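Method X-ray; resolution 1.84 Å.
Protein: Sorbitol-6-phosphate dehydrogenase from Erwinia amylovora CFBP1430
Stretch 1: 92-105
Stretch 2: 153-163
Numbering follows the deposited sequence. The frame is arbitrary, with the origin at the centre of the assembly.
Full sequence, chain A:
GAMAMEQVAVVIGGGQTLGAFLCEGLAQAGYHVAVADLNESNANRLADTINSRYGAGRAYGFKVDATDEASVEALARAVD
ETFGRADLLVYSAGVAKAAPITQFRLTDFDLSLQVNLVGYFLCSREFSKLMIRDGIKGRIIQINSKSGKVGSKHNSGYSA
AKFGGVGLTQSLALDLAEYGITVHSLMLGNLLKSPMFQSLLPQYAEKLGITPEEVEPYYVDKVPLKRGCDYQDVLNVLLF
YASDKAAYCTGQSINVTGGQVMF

Stretch 1, residues 92-105: SAGVAKAAPITQFR
Stretch 2 153-163: KHNSGYSAAKF

Two waters stitch an irregular loop to the first turn of a helix: water 1 donates to Lys97 O (2.5 Å) and accepts from Tyr158 N (2.9 Å), while water 2 donates to Ala99 O (3.0 Å) and accepts from Ser156 N (3.0 Å). Amides of a first helical turn lack intrahelical carbonyl partners, so the waters connect these donors to the loop. Stretch 1 is largely extended from Ala93 to Pro100, with Gly94 at phi/psi 99/139, then makes a short 3-10 segment at Ile101-Thr102. In stretch 2, His154 (65/14) and Asn155 (-136/41) lead into the helix, which starts at Ser156. The register is antiparallel: CA-CA distances are 5.7 Å for Ala96-Tyr158, 4.9 Å for Ala98-Asn155 and 4.4 Å for Pro100-His154. One direct backbone hydrogen bond accompanies this register, Ala99 N to His154 O (2.8 Å, 156°); Ala98 CA also lies 3.0 Å from His154 O in a CA-H...O contact. Pro100, C-gamma endo, sets CD over the face of the His154 ring (chi1 m), 4.2 Å from its centroid and 7° off the normal. Similarly, Ala96 CB lies 4.1 Å from the Tyr158 ring centroid, 9° off the normal; Tyr158 has chi1 t and chi2 67°. Asn155 (m, chi2 -76°) points its CB away, yet its OD1 comes 3.5 Å from Lys97 O, while its ND2 donates to Lys153 O (3.1 Å). The CA-to-CB bond of Phe104 (t, chi2 -66°) points toward stretch 2: CD2 is 3.6 Å from Ser156 OG, which lies over one ring face, and CZ is 3.6 Å from Gly157 N. A CB on Gly157 would sit 2.9 Å from Phe104 CZ, a clash. Farther along the helix, Lys162 (m, m, t, t) reaches back, NZ making a weak hydrogen bond to Ala93 O (3.5 Å).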

# COMPACT_ATOMS: atom_id res chain seq x y z
N SER A 92 12.28 15.57 14.29
CA SER A 92 13.02 14.42 14.66
C SER A 92 12.89 14.15 16.16
O SER A 92 13.63 14.66 16.97
CB SER A 92 14.46 14.63 14.19
OG SER A 92 15.20 13.50 14.54
N ALA A 93 11.96 13.28 16.52
CA ALA A 93 11.65 12.99 17.90
C ALA A 93 11.06 11.60 18.02
O ALA A 93 10.60 11.01 17.02
CB ALA A 93 10.68 14.03 18.43
N GLY A 94 11.16 11.04 19.22
CA GLY A 94 10.41 9.84 19.61
C GLY A 94 11.21 8.56 19.53
O GLY A 94 11.96 8.37 18.56
N VAL A 95 11.02 7.70 20.54
CA VAL A 95 11.78 6.43 20.71
C VAL A 95 10.81 5.26 21.00
O VAL A 95 9.63 5.47 21.34
CB VAL A 95 12.89 6.52 21.80
CG1 VAL A 95 13.51 7.91 21.85
CG2 VAL A 95 12.40 6.14 23.20
N ALA A 96 11.32 4.04 20.87
CA ALA A 96 10.50 2.84 20.95
C ALA A 96 10.51 2.28 22.37
O ALA A 96 11.57 2.16 23.00
CB ALA A 96 11.02 1.79 19.96
N LYS A 97 9.31 1.99 22.89
CA LYS A 97 9.17 1.22 24.14
C LYS A 97 8.32 -0.05 23.91
O LYS A 97 7.16 0.04 23.44
CB LYS A 97 8.56 2.05 25.28
CG LYS A 97 8.47 1.26 26.60
CD LYS A 97 9.80 0.60 27.01
CE LYS A 97 9.67 -0.39 28.17
NZ LYS A 97 9.73 0.30 29.49
N ALA A 98 8.91 -1.19 24.28
CA ALA A 98 8.43 -2.49 23.91
C ALA A 98 7.83 -3.20 25.11
O ALA A 98 8.43 -3.22 26.19
CB ALA A 98 9.58 -3.34 23.38
N ALA A 99 6.67 -3.82 24.89
CA ALA A 99 5.98 -4.68 25.85
C ALA A 99 4.77 -5.25 25.11
O ALA A 99 4.11 -4.49 24.36
CB ALA A 99 5.50 -3.90 27.07
N PRO A 100 4.45 -6.54 25.34
CA PRO A 100 3.21 -7.09 24.70
C PRO A 100 2.01 -6.31 25.16
O PRO A 100 2.06 -5.72 26.24
CB PRO A 100 3.16 -8.55 25.16
CG PRO A 100 4.08 -8.64 26.33
CD PRO A 100 5.14 -7.56 26.16
N ILE A 101 0.99 -6.25 24.31
CA ILE A 101 -0.23 -5.46 24.60
C ILE A 101 -0.78 -5.74 26.02
O ILE A 101 -1.22 -4.82 26.73
CB ILE A 101 -1.31 -5.66 23.49
CG1 ILE A 101 -2.55 -4.80 23.76
CG2 ILE A 101 -1.78 -7.11 23.41
CD1 ILE A 101 -2.33 -3.29 23.79
N THR A 102 -0.71 -7.01 26.46
CA THR A 102 -1.27 -7.42 27.76
C THR A 102 -0.52 -6.81 29.00
O THR A 102 -1.02 -6.91 30.11
CB THR A 102 -1.40 -8.97 27.88
OG1 THR A 102 -0.17 -9.58 27.49
CG2 THR A 102 -2.54 -9.51 26.96
N GLN A 103 0.66 -6.21 28.79
CA GLN A 103 1.43 -5.48 29.83
C GLN A 103 1.80 -4.04 29.43
O GLN A 103 2.62 -3.40 30.12
CB GLN A 103 2.75 -6.21 30.15
CG GLN A 103 2.66 -7.69 30.46
CD GLN A 103 3.98 -8.47 30.23
OE1 GLN A 103 5.08 -7.90 30.09
NE2 GLN A 103 3.86 -9.78 30.18
N PHE A 104 1.19 -3.50 28.36
CA PHE A 104 1.68 -2.24 27.76
C PHE A 104 0.97 -1.16 28.50
O PHE A 104 -0.22 -1.25 28.67
CB PHE A 104 1.40 -2.16 26.23
CG PHE A 104 2.21 -1.10 25.52
CD1 PHE A 104 2.00 0.26 25.79
CD2 PHE A 104 3.19 -1.45 24.60
CE1 PHE A 104 2.76 1.22 25.17
CE2 PHE A 104 3.94 -0.47 23.99
CZ PHE A 104 3.73 0.86 24.28
N ARG A 105 1.69 -0.14 28.94
CA ARG A 105 1.13 0.85 29.89
C ARG A 105 0.53 2.02 29.17
O ARG A 105 1.12 2.49 28.24
CB ARG A 105 2.24 1.39 30.76
CG ARG A 105 2.83 0.36 31.70
CD ARG A 105 4.25 0.76 31.99
NE ARG A 105 4.43 0.86 33.42
CZ ARG A 105 5.44 1.51 33.99
NH1 ARG A 105 6.41 2.09 33.24
NH2 ARG A 105 5.49 1.55 35.30
N LYS A 153 5.47 -5.90 16.53
CA LYS A 153 5.13 -6.78 17.61
C LYS A 153 5.71 -6.17 18.88
O LYS A 153 6.82 -5.68 18.83
CB LYS A 153 5.74 -8.15 17.35
CG LYS A 153 5.33 -9.23 18.33
CD LYS A 153 5.75 -10.60 17.86
CE LYS A 153 5.04 -11.63 18.69
NZ LYS A 153 5.56 -13.01 18.47
N HIS A 154 4.93 -6.10 19.95
CA HIS A 154 5.34 -5.49 21.26
C HIS A 154 5.62 -3.98 21.23
O HIS A 154 6.16 -3.43 22.15
CB HIS A 154 6.52 -6.27 21.88
CG HIS A 154 6.22 -7.73 22.09
ND1 HIS A 154 7.16 -8.65 22.50
CD2 HIS A 154 5.06 -8.42 21.96
CE1 HIS A 154 6.60 -9.85 22.61
NE2 HIS A 154 5.32 -9.73 22.31
N ASN A 155 5.21 -3.31 20.17
CA ASN A 155 5.51 -1.93 20.01
C ASN A 155 4.33 -1.16 19.56
O ASN A 155 4.47 -0.24 18.76
CB ASN A 155 6.68 -1.81 19.03
CG ASN A 155 8.01 -2.05 19.70
OD1 ASN A 155 8.49 -1.17 20.42
ND2 ASN A 155 8.58 -3.25 19.53
N SER A 156 3.17 -1.49 20.12
CA SER A 156 1.91 -0.86 19.76
C SER A 156 1.89 0.66 19.82
O SER A 156 1.34 1.31 18.93
CB SER A 156 0.75 -1.49 20.57
OG SER A 156 0.78 -1.10 21.94
N GLY A 157 2.48 1.23 20.89
CA GLY A 157 2.49 2.66 21.07
C GLY A 157 3.26 3.38 20.00
O GLY A 157 2.81 4.37 19.39
N TYR A 158 4.41 2.80 19.72
CA TYR A 158 5.28 3.25 18.65
C TYR A 158 4.62 3.12 17.24
O TYR A 158 4.59 4.08 16.53
CB TYR A 158 6.64 2.56 18.77
CG TYR A 158 7.76 3.21 17.95
CD1 TYR A 158 8.24 4.48 18.28
CD2 TYR A 158 8.35 2.54 16.85
CE1 TYR A 158 9.28 5.07 17.56
CE2 TYR A 158 9.39 3.13 16.11
CZ TYR A 158 9.87 4.40 16.48
OH TYR A 158 10.87 5.03 15.78
N SER A 159 4.05 1.98 16.88
CA SER A 159 3.40 1.85 15.57
C SER A 159 2.17 2.74 15.37
O SER A 159 2.01 3.36 14.34
CB SER A 159 3.04 0.41 15.26
OG SER A 159 4.23 -0.31 14.91
N ALA A 160 1.33 2.80 16.37
CA ALA A 160 0.17 3.66 16.34
C ALA A 160 0.58 5.12 16.01
O ALA A 160 -0.01 5.80 15.14
CB ALA A 160 -0.54 3.57 17.70
N ALA A 161 1.62 5.59 16.68
CA ALA A 161 2.02 6.97 16.57
C ALA A 161 2.73 7.23 15.25
O ALA A 161 2.52 8.24 14.69
CB ALA A 161 2.93 7.31 17.72
N LYS A 162 3.55 6.27 14.78
CA LYS A 162 4.29 6.41 13.54
C LYS A 162 3.39 6.25 12.35
O LYS A 162 3.48 7.03 11.44
CB LYS A 162 5.45 5.41 13.45
CG LYS A 162 6.63 5.70 14.39
CD LYS A 162 7.22 7.10 14.21
CE LYS A 162 8.31 7.41 15.26
NZ LYS A 162 9.05 8.66 14.93
N PHE A 163 2.48 5.29 12.35
CA PHE A 163 1.42 5.33 11.31
C PHE A 163 0.63 6.65 11.31
O PHE A 163 0.37 7.31 10.27
CB PHE A 163 0.44 4.17 11.58
CG PHE A 163 0.78 2.87 10.89
CD1 PHE A 163 1.86 2.10 11.30
CD2 PHE A 163 0.01 2.41 9.88
CE1 PHE A 163 2.17 0.92 10.67
CE2 PHE A 163 0.30 1.20 9.25
CZ PHE A 163 1.34 0.43 9.68
O HOH W 1 5.76 1.22 21.74
O HOH W 2 2.49 -3.81 21.92